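Local coordinates for tail fiber protein (PDB 6CL6) that forms the receptor-binding tail fiber of an R-type pyocin, a contractile injection system, and probably recognises the surface of target bacteria, at residues 68-73 with 93-98; 86-91 with 112-117; 99-104 with 118-123. One frame throughout, in Å; residues are numbered along the deposited sequence.

All three contacts gather round one antiparallel sheet of a trimeric fiber, two of them through loops that follow its strands; their centres are about 59 to 67 Å from the centre of the chain. Interactions 2 and 3 are the closest pair, centres about 9 Å apart, and are joined where the neighbouring strands 85-92 and 99-104 pair, with Ser104 N 2.8 Å from Ala86 O. Interaction 1 sits about 16 Å from interaction 2 and about 13 Å from interaction 3. Its Tyr73 O meets Thr91 N of interaction 2 at 2.9 Å, while its Glu98 packs against Asp121 of interaction 3. Interactions 1 and 3 both reach the second subunit, interactions 2 and 3 the third.

Interaction 1 of 3, residues 68-73 with 93-98; sequences AGRYFY and YNATSE
Tyr93 opens the segment 93-98 with a backbone bond, its N reaching Tyr71 O at 3.2 Å from above the carbonyl plane. With CG anti to the backbone N (chi1 -179°), its side chain runs beside that of Tyr71, pointing the same way, and CB meets Tyr71 CB at 3.6 Å. Tyr73 crosses obliquely, its OH 3.4 Å from Tyr93 CD1 at the ring edge, which completes a cluster of three tyrosines. Tyr93 OH itself bonds Asn85 of the second subunit. Asn94 contributes two acceptors: OD1 lies in reach of two waters, of which the one that accepts from Tyr71 N donates to it and the other accepts from Arg70 NE, while its carbonyl O receives Arg70 NH2 at 2.9 Å, almost along the C=O axis. Thr96 follows, its OG1 accepting from the same NH2 at 2.8 Å near the guanidinium plane and donating to Glu98 OE2 at 2.5 Å. Glu98 then closes the set with a salt bridge, OE2 to Arg70 NH1 at 3.1 Å, the two flat groups 84° apart. A bend at chi3 (65°) turns the guanidinium into this group of acceptors, and Glu98 would probably stabilise its charge. The contact joins the start of strand 72-79 to the loop between strands 85-92 and 99-104, with Leu59 of strand 57-60 against Tyr71 and Tyr93.

Interaction 2 of 3, residues 86-91 with 112-117; sequences ASQIAT and REWLPW
Two tryptophans of the connection between strands 99-104 and 118-119 lie over one face of the antiparallel sheet, against alternate residues of strand 85-92. Ala86, Gln88 and Ala90 all direct their side chains toward the connection, as alternation along a strand requires, and the touching parts, 86-90 and 114-117, run 24° apart end to end. Each indole has CG anti to its carbonyl carbon, beside the backbone N, and in each the six-membered ring makes the contact. Trp114 brings CH2 to 3.9 Å from Ala86 CB and to 3.4 Å from Gln88 CD. The extended Gln88 side chain crosses this indole at about a right angle, with its amide plane tilted 34° from the ring plane. Trp117 comes in further along the strand, with CZ3 3.7 Å from Gln88 O. Gln88 thus lies between the two indoles, its OE1 3.5 Å from Trp114 CZ3 and 3.8 Å from Trp117 CH2.

No hydrogen bond joins the two segments, so the polar ends look elsewhere. Gln88 OE1 accepts from Arg102 NE, and its NE2 bonds Ser76 and the carbonyl of Pro50; this buried amide is therefore fixed in its rotation from both ends. The indole nitrogens of Trp114 and Trp117 bond the carbonyls of Asn51 and Asn64, and Arg102 also makes a cation-pi contact with Trp114. At the far end of the strand segment, Ala90 CB meets Trp117 CZ3 at 3.5 Å.

Interaction 3 of 3, residues 99-104 with 118-123; sequences MYVRVS and QRCDIG
A short antiparallel beta ladder joins strand 99-104 to strand 118-119, the last strand of the five-stranded sheet within this chain; backbone hydrogen bonds from Arg119 run on to the third subunit. Val101 and Gln118 form its hydrogen-bonded pair: Gln118 N reaches Val101 O at 2.7 Å, nearly along the C=O axis, and Val101 N returns a bond to Gln118 O in the carbonyl plane. Tyr100 and Arg119 are the adjacent non-hydrogen-bonded pair, and there Tyr100 CA makes a CA-H...O contact with Gln118 O.

The tight part is the buried one, around Met99, Val101 and Cys120. Cys120 N bonds Met99 O at 2.7 Å from above the carbonyl plane, continuing the backbone pairing past the ladder. Its CB lies 3.7 Å from Met99 CG, and its SG is 3.6 Å from Val101 CG1. Met99 also packs on the Met99 residues of both other subunits, which places this side at the interior of the trimer.

Tyr100 and Arg119, on the other face of the sheet, are partly exposed; they meet at similar distances, but on a side less buried. The ring crosses the arginine chain obliquely, with ring and guanidinium planes 30° apart; Tyr100 OH lies 3.6 Å from Arg119 CD and over one guanidinium face. That hydroxyl has its hydrogen bond with Glu98 OE1 instead. Arg119 is steadied by Asp121, which it grips side-on: NE donates to OD1, and NH2 to the syn lone pair of OD2 at 2.7 Å. Asp121 in turn ties this charged pair to the strand, its OD1 also accepting from Met99 N at 3.1 Å with an N-H...O angle of 164°.

Interaction 1 of 3, residues 68-73 with 93-98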
loop_
_atom_site.group_PDB
_atom_site.type_symbol
_atom_site.label_atom_id
_atom_site.label_comp_id
_atom_site.label_asym_id
_atom_site.label_seq_id
_atom_site.Cartn_x
_atom_site.Cartn_y
_atom_site.Cartn_z
ATOM N N ALA A 68 -22.964 -58.215 0.155
ATOM C CA ALA A 68 -24.323 -58.718 0.071
ATOM C C ALA A 68 -24.889 -58.569 -1.340
ATOM O O ALA A 68 -24.725 -57.531 -2.006
ATOM C CB ALA A 68 -25.208 -57.979 1.075
ATOM N N GLY A 69 -25.570 -59.623 -1.785
ATOM C CA GLY A 69 -26.094 -59.677 -3.130
ATOM C C GLY A 69 -25.155 -60.178 -4.194
ATOM O O GLY A 69 -25.588 -60.323 -5.339
ATOM N N ARG A 70 -23.884 -60.465 -3.869
ATOM C CA ARG A 70 -22.915 -60.866 -4.894
ATOM C C ARG A 70 -22.325 -62.245 -4.606
ATOM O O ARG A 70 -22.087 -62.603 -3.434
ATOM C CB ARG A 70 -21.778 -59.862 -5.000
ATOM C CG ARG A 70 -22.242 -58.580 -5.713
ATOM C CD ARG A 70 -21.098 -57.622 -5.871
ATOM N NE ARG A 70 -20.059 -58.133 -6.758
ATOM C CZ ARG A 70 -18.887 -57.558 -6.903
ATOM N NH1 ARG A 70 -18.611 -56.453 -6.224
ATOM N NH2 ARG A 70 -17.997 -58.069 -7.735
ATOM N N TYR A 71 -22.106 -62.996 -5.680
ATOM C CA TYR A 71 -21.394 -64.251 -5.577
ATOM C C TYR A 71 -19.893 -64.039 -5.373
ATOM O O TYR A 71 -19.272 -63.186 -6.007
ATOM C CB TYR A 71 -21.607 -65.095 -6.827
ATOM C CG TYR A 71 -22.998 -65.701 -6.921
ATOM C CD1 TYR A 71 -23.306 -66.908 -6.312
ATOM C CD2 TYR A 71 -24.013 -65.033 -7.598
ATOM C CE1 TYR A 71 -24.574 -67.436 -6.363
ATOM C CE2 TYR A 71 -25.308 -65.585 -7.683
ATOM C CZ TYR A 71 -25.571 -66.781 -7.064
ATOM O OH TYR A 71 -26.819 -67.311 -7.124
ATOM N N PHE A 72 -19.311 -64.835 -4.482
ATOM C CA PHE A 72 -17.870 -64.901 -4.304
ATOM C C PHE A 72 -17.427 -66.356 -4.200
ATOM O O PHE A 72 -18.068 -67.167 -3.493
ATOM C CB PHE A 72 -17.403 -64.135 -3.028
ATOM C CG PHE A 72 -17.310 -62.653 -3.214
ATOM C CD1 PHE A 72 -18.440 -61.880 -3.394
ATOM C CD2 PHE A 72 -16.049 -62.038 -3.294
ATOM C CE1 PHE A 72 -18.335 -60.500 -3.600
ATOM C CE2 PHE A 72 -15.942 -60.664 -3.499
ATOM C CZ PHE A 72 -17.082 -59.908 -3.646
ATOM N N TYR A 73 -16.293 -66.661 -4.846
ATOM C CA TYR A 73 -15.547 -67.874 -4.531
ATOM C C TYR A 73 -14.913 -67.712 -3.167
ATOM O O TYR A 73 -14.307 -66.668 -2.876
ATOM C CB TYR A 73 -14.451 -68.132 -5.557
ATOM C CG TYR A 73 -14.901 -68.281 -6.974
ATOM C CD1 TYR A 73 -14.988 -67.187 -7.816
ATOM C CD2 TYR A 73 -15.168 -69.537 -7.489
ATOM C CE1 TYR A 73 -15.389 -67.374 -9.137
ATOM C CE2 TYR A 73 -15.528 -69.719 -8.774
ATOM C CZ TYR A 73 -15.650 -68.649 -9.588
ATOM O OH TYR A 73 -16.033 -68.887 -10.903
ATOM N N TYR A 93 -16.923 -63.230 -8.207
ATOM C CA TYR A 93 -17.394 -64.084 -9.302
ATOM C C TYR A 93 -17.656 -63.332 -10.608
ATOM O O TYR A 93 -17.663 -63.954 -11.678
ATOM C CB TYR A 93 -18.668 -64.775 -8.859
ATOM C CG TYR A 93 -19.320 -65.730 -9.818
ATOM C CD1 TYR A 93 -18.711 -66.918 -10.189
ATOM C CD2 TYR A 93 -20.586 -65.465 -10.315
ATOM C CE1 TYR A 93 -19.331 -67.795 -11.059
ATOM C CE2 TYR A 93 -21.223 -66.337 -11.193
ATOM C CZ TYR A 93 -20.592 -67.492 -11.557
ATOM O OH TYR A 93 -21.239 -68.347 -12.417
ATOM N N ASN A 94 -17.904 -62.021 -10.554
ATOM C CA ASN A 94 -18.266 -61.268 -11.740
ATOM C C ASN A 94 -18.201 -59.774 -11.430
ATOM O O ASN A 94 -17.959 -59.376 -10.301
ATOM C CB ASN A 94 -19.681 -61.659 -12.192
ATOM C CG ASN A 94 -20.743 -61.205 -11.221
ATOM O OD1 ASN A 94 -20.781 -61.615 -10.072
ATOM N ND2 ASN A 94 -21.636 -60.333 -11.688
ATOM N N ALA A 95 -18.385 -58.963 -12.477
ATOM C CA ALA A 95 -18.637 -57.532 -12.395
ATOM C C ALA A 95 -17.399 -56.719 -12.071
ATOM O O ALA A 95 -17.124 -55.724 -12.761
ATOM C CB ALA A 95 -19.743 -57.229 -11.382
ATOM N N THR A 96 -16.680 -57.098 -11.007
ATOM C CA THR A 96 -15.429 -56.438 -10.631
ATOM C C THR A 96 -14.433 -57.502 -10.179
ATOM O O THR A 96 -14.797 -58.667 -9.975
ATOM C CB THR A 96 -15.631 -55.435 -9.488
ATOM O OG1 THR A 96 -16.010 -56.149 -8.312
ATOM C CG2 THR A 96 -16.728 -54.421 -9.796
ATOM N N SER A 97 -13.174 -57.092 -9.994
ATOM C CA SER A 97 -12.094 -57.966 -9.513
ATOM C C SER A 97 -11.746 -57.527 -8.098
ATOM O O SER A 97 -11.041 -56.524 -7.908
ATOM C CB SER A 97 -10.842 -57.863 -10.410
ATOM O OG SER A 97 -11.123 -58.297 -11.738
ATOM N N GLU A 98 -12.268 -58.260 -7.109
ATOM C CA GLU A 98 -12.127 -57.915 -5.706
ATOM C C GLU A 98 -11.727 -59.125 -4.879
ATOM O O GLU A 98 -12.078 -60.258 -5.205
ATOM C CB GLU A 98 -13.431 -57.372 -5.125
ATOM C CG GLU A 98 -13.836 -56.059 -5.702
ATOM C CD GLU A 98 -15.200 -55.586 -5.246
ATOM O OE1 GLU A 98 -15.597 -55.843 -4.088
ATOM O OE2 GLU A 98 -15.890 -54.975 -6.083
HETATM O O HOH W 1 -19.484 -60.932 -7.783
HETATM O O HOH W 2 -22.822 -61.713 -8.226
HETATM O O HOH W 3 -16.152 -66.322 -12.233
#

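Interaction 2 of 3, residues 86-91 with 112-117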
loop_
_atom_site.group_PDB
_atom_site.type_symbol
_atom_site.label_atom_id
_atom_site.label_comp_id
_atom_site.label_asym_id
_atom_site.label_seq_id
_atom_site.Cartn_x
_atom_site.Cartn_y
_atom_site.Cartn_z
ATOM N N ALA A 86 -10.836 -71.438 11.187
ATOM C CA ALA A 86 -10.658 -71.302 9.745
ATOM C C ALA A 86 -10.221 -69.909 9.325
ATOM O O ALA A 86 -10.543 -68.911 9.954
ATOM C CB ALA A 86 -11.971 -71.666 9.003
ATOM N N SER A 87 -9.513 -69.874 8.211
ATOM C CA SER A 87 -9.232 -68.652 7.474
ATOM C C SER A 87 -9.928 -68.756 6.133
ATOM O O SER A 87 -9.976 -69.838 5.553
ATOM C CB SER A 87 -7.721 -68.494 7.298
ATOM O OG SER A 87 -7.413 -67.532 6.347
ATOM N N GLN A 88 -10.507 -67.650 5.671
ATOM C CA GLN A 88 -11.189 -67.621 4.393
ATOM C C GLN A 88 -10.768 -66.444 3.534
ATOM O O GLN A 88 -10.579 -65.320 4.019
ATOM C CB GLN A 88 -12.717 -67.587 4.576
ATOM C CG GLN A 88 -13.271 -68.874 5.103
ATOM C CD GLN A 88 -14.781 -68.833 5.148
ATOM O OE1 GLN A 88 -15.390 -67.755 5.306
ATOM N NE2 GLN A 88 -15.394 -69.991 4.991
ATOM N N ILE A 89 -10.588 -66.750 2.249
ATOM C CA ILE A 89 -10.273 -65.779 1.215
ATOM C C ILE A 89 -11.405 -65.785 0.202
ATOM O O ILE A 89 -11.723 -66.838 -0.365
ATOM C CB ILE A 89 -8.945 -66.106 0.500
ATOM C CG1 ILE A 89 -7.793 -66.114 1.483
ATOM C CG2 ILE A 89 -8.734 -65.138 -0.661
ATOM C CD1 ILE A 89 -6.569 -66.768 0.964
ATOM N N ALA A 90 -11.979 -64.619 -0.054
ATOM C CA ALA A 90 -13.098 -64.467 -0.971
ATOM C C ALA A 90 -12.643 -63.667 -2.182
ATOM O O ALA A 90 -12.018 -62.600 -2.033
ATOM C CB ALA A 90 -14.287 -63.800 -0.273
ATOM N N THR A 91 -12.954 -64.175 -3.371
ATOM C CA THR A 91 -12.668 -63.478 -4.613
ATOM C C THR A 91 -13.944 -63.420 -5.440
ATOM O O THR A 91 -14.770 -64.331 -5.394
ATOM C CB THR A 91 -11.548 -64.147 -5.390
ATOM O OG1 THR A 91 -11.843 -65.551 -5.535
ATOM C CG2 THR A 91 -10.233 -63.981 -4.626
ATOM N N ARG A 112 -17.784 -71.473 16.085
ATOM C CA ARG A 112 -17.009 -70.460 15.377
ATOM C C ARG A 112 -17.395 -69.045 15.800
ATOM O O ARG A 112 -18.537 -68.751 16.162
ATOM C CB ARG A 112 -17.213 -70.626 13.880
ATOM C CG ARG A 112 -16.527 -71.871 13.391
ATOM C CD ARG A 112 -16.681 -72.074 11.956
ATOM N NE ARG A 112 -15.804 -73.150 11.507
ATOM C CZ ARG A 112 -15.945 -73.801 10.359
ATOM N NH1 ARG A 112 -16.923 -73.501 9.542
ATOM N NH2 ARG A 112 -15.097 -74.778 10.054
ATOM N N GLU A 113 -16.405 -68.174 15.773
ATOM C CA GLU A 113 -16.571 -66.744 16.026
ATOM C C GLU A 113 -15.885 -66.028 14.872
ATOM O O GLU A 113 -14.675 -65.818 14.910
ATOM C CB GLU A 113 -15.948 -66.349 17.361
ATOM C CG GLU A 113 -16.631 -67.015 18.558
ATOM C CD GLU A 113 -15.974 -66.618 19.875
ATOM O OE1 GLU A 113 -15.421 -65.495 19.944
ATOM O OE2 GLU A 113 -15.985 -67.430 20.815
ATOM N N TRP A 114 -16.655 -65.660 13.848
ATOM C CA TRP A 114 -16.099 -65.068 12.642
ATOM C C TRP A 114 -15.818 -63.589 12.855
ATOM O O TRP A 114 -16.632 -62.872 13.436
ATOM C CB TRP A 114 -17.059 -65.233 11.479
ATOM C CG TRP A 114 -17.157 -66.658 11.001
ATOM C CD1 TRP A 114 -18.122 -67.567 11.330
ATOM C CD2 TRP A 114 -16.255 -67.312 10.135
ATOM N NE1 TRP A 114 -17.851 -68.764 10.716
ATOM C CE2 TRP A 114 -16.712 -68.631 9.971
ATOM C CE3 TRP A 114 -15.081 -66.923 9.487
ATOM C CZ2 TRP A 114 -16.044 -69.547 9.171
ATOM C CZ3 TRP A 114 -14.417 -67.835 8.688
ATOM C CH2 TRP A 114 -14.906 -69.126 8.535
ATOM N N LEU A 115 -14.660 -63.146 12.417
ATOM C CA LEU A 115 -14.431 -61.707 12.372
ATOM C C LEU A 115 -14.956 -61.145 11.063
ATOM O O LEU A 115 -15.231 -61.891 10.124
ATOM C CB LEU A 115 -12.972 -61.418 12.541
ATOM C CG LEU A 115 -12.271 -62.006 13.748
ATOM C CD1 LEU A 115 -10.841 -61.493 13.816
ATOM C CD2 LEU A 115 -13.047 -61.691 15.054
ATOM N N PRO A 116 -15.178 -59.830 10.983
ATOM C CA PRO A 116 -15.682 -59.253 9.739
ATOM C C PRO A 116 -14.674 -59.384 8.613
ATOM O O PRO A 116 -13.455 -59.424 8.819
ATOM C CB PRO A 116 -15.910 -57.770 10.087
ATOM C CG PRO A 116 -15.928 -57.716 11.564
ATOM C CD PRO A 116 -15.019 -58.804 12.029
ATOM N N TRP A 117 -15.202 -59.439 7.386
ATOM C CA TRP A 117 -14.335 -59.476 6.221
ATOM C C TRP A 117 -13.502 -58.202 6.112
ATOM O O TRP A 117 -13.986 -57.090 6.347
ATOM C CB TRP A 117 -15.183 -59.637 4.965
ATOM C CG TRP A 117 -15.825 -60.927 4.787
ATOM C CD1 TRP A 117 -17.092 -61.251 5.112
ATOM C CD2 TRP A 117 -15.239 -62.103 4.210
ATOM N NE1 TRP A 117 -17.351 -62.546 4.777
ATOM C CE2 TRP A 117 -16.228 -63.097 4.211
ATOM C CE3 TRP A 117 -13.979 -62.408 3.713
ATOM C CZ2 TRP A 117 -16.007 -64.365 3.734
ATOM C CZ3 TRP A 117 -13.755 -63.684 3.221
ATOM C CH2 TRP A 117 -14.769 -64.651 3.250
#

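Interaction 3 of 3, residues 99-104 with 118-123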
loop_
_atom_site.group_PDB
_atom_site.type_symbol
_atom_site.label_atom_id
_atom_site.label_comp_id
_atom_site.label_asym_id
_atom_site.label_seq_id
_atom_site.Cartn_x
_atom_site.Cartn_y
_atom_site.Cartn_z
ATOM N N MET A 99 -11.040 -58.851 -3.762
ATOM C CA MET A 99 -10.622 -59.887 -2.805
ATOM C C MET A 99 -10.818 -59.410 -1.379
ATOM O O MET A 99 -10.554 -58.236 -1.061
ATOM C CB MET A 99 -9.141 -60.247 -3.001
ATOM C CG MET A 99 -8.601 -61.293 -2.030
ATOM S SD MET A 99 -6.804 -61.571 -2.164
ATOM C CE MET A 99 -6.719 -62.287 -3.791
ATOM N N TYR A 100 -11.247 -60.342 -0.522
ATOM C CA TYR A 100 -11.468 -60.135 0.897
ATOM C C TYR A 100 -10.873 -61.306 1.677
ATOM O O TYR A 100 -10.698 -62.403 1.141
ATOM C CB TYR A 100 -12.974 -60.017 1.233
ATOM C CG TYR A 100 -13.619 -58.846 0.552
ATOM C CD1 TYR A 100 -13.986 -58.918 -0.794
ATOM C CD2 TYR A 100 -13.881 -57.652 1.255
ATOM C CE1 TYR A 100 -14.574 -57.837 -1.438
ATOM C CE2 TYR A 100 -14.478 -56.574 0.616
ATOM C CZ TYR A 100 -14.811 -56.676 -0.738
ATOM O OH TYR A 100 -15.368 -55.610 -1.398
ATOM N N VAL A 101 -10.604 -61.071 2.959
ATOM C CA VAL A 101 -10.097 -62.104 3.862
ATOM C C VAL A 101 -10.803 -61.985 5.204
ATOM O O VAL A 101 -11.169 -60.877 5.643
ATOM C CB VAL A 101 -8.559 -62.000 4.013
ATOM C CG1 VAL A 101 -8.188 -60.700 4.749
ATOM C CG2 VAL A 101 -8.018 -63.205 4.744
ATOM N N ARG A 102 -11.031 -63.143 5.850
ATOM C CA ARG A 102 -11.573 -63.160 7.224
ATOM C C ARG A 102 -11.097 -64.420 7.961
ATOM O O ARG A 102 -10.342 -65.251 7.431
ATOM C CB ARG A 102 -13.089 -63.047 7.267
ATOM C CG ARG A 102 -13.866 -64.290 6.875
ATOM C CD ARG A 102 -15.328 -64.186 7.244
ATOM N NE ARG A 102 -16.039 -65.394 6.833
ATOM C CZ ARG A 102 -17.280 -65.673 7.137
ATOM N NH1 ARG A 102 -17.998 -64.820 7.829
ATOM N NH2 ARG A 102 -17.809 -66.807 6.728
ATOM N N VAL A 103 -11.530 -64.547 9.214
ATOM C CA VAL A 103 -10.993 -65.563 10.097
ATOM C C VAL A 103 -12.017 -65.915 11.158
ATOM O O VAL A 103 -12.757 -65.060 11.655
ATOM C CB VAL A 103 -9.653 -65.107 10.711
ATOM C CG1 VAL A 103 -9.875 -63.935 11.619
ATOM C CG2 VAL A 103 -8.989 -66.264 11.467
ATOM N N SER A 104 -12.068 -67.198 11.498
ATOM C CA SER A 104 -12.758 -67.658 12.681
ATOM C C SER A 104 -11.750 -68.284 13.655
ATOM O O SER A 104 -11.013 -69.208 13.295
ATOM C CB SER A 104 -13.852 -68.670 12.357
ATOM O OG SER A 104 -14.391 -69.211 13.580
ATOM N N GLN A 118 -12.239 -58.373 5.750
ATOM C CA GLN A 118 -11.330 -57.276 5.485
ATOM C C GLN A 118 -10.994 -57.274 3.999
ATOM O O GLN A 118 -10.724 -58.320 3.387
ATOM C CB GLN A 118 -10.060 -57.438 6.317
ATOM C CG GLN A 118 -8.911 -56.486 6.019
ATOM C CD GLN A 118 -9.221 -55.033 6.334
ATOM O OE1 GLN A 118 -9.944 -54.367 5.607
ATOM N NE2 GLN A 118 -8.729 -54.562 7.461
ATOM N N ARG A 119 -11.003 -56.099 3.405
ATOM C CA ARG A 119 -10.743 -56.007 1.983
ATOM C C ARG A 119 -9.254 -56.108 1.694
ATOM O O ARG A 119 -8.436 -55.536 2.412
ATOM C CB ARG A 119 -11.250 -54.672 1.419
ATOM C CG ARG A 119 -11.114 -54.631 -0.065
ATOM C CD ARG A 119 -12.283 -53.959 -0.689
ATOM N NE ARG A 119 -12.116 -53.838 -2.131
ATOM C CZ ARG A 119 -12.762 -52.945 -2.872
ATOM N NH1 ARG A 119 -13.596 -52.105 -2.282
ATOM N NH2 ARG A 119 -12.567 -52.886 -4.189
ATOM N N CYS A 120 -8.910 -56.812 0.602
ATOM C CA CYS A 120 -7.528 -56.977 0.194
ATOM C C CYS A 120 -7.156 -56.180 -1.039
ATOM O O CYS A 120 -6.099 -55.551 -1.051
ATOM C CB CYS A 120 -7.231 -58.460 -0.056
ATOM S SG CYS A 120 -7.394 -59.459 1.424
ATOM N N ASP A 121 -7.985 -56.151 -2.072
ATOM C CA ASP A 121 -7.597 -55.449 -3.268
ATOM C C ASP A 121 -7.530 -53.932 -2.984
ATOM O O ASP A 121 -8.221 -53.401 -2.119
ATOM C CB ASP A 121 -8.555 -55.762 -4.400
ATOM C CG ASP A 121 -9.928 -55.167 -4.204
ATOM O OD1 ASP A 121 -10.769 -55.808 -3.520
ATOM O OD2 ASP A 121 -10.164 -54.054 -4.707
ATOM N N ILE A 122 -6.667 -53.244 -3.725
ATOM C CA ILE A 122 -6.370 -51.835 -3.439
ATOM C C ILE A 122 -7.511 -50.910 -3.862
ATOM O O ILE A 122 -7.436 -49.667 -3.676
ATOM C CB ILE A 122 -5.040 -51.419 -4.109
ATOM C CG1 ILE A 122 -5.157 -51.399 -5.629
ATOM C CG2 ILE A 122 -3.884 -52.334 -3.683
ATOM C CD1 ILE A 122 -3.907 -50.853 -6.318
ATOM N N GLY A 123 -8.561 -51.480 -4.440
ATOM C CA GLY A 123 -9.803 -50.757 -4.666
ATOM C C GLY A 123 -10.383 -50.106 -3.413
ATOM O O GLY A 123 -11.188 -49.171 -3.491
#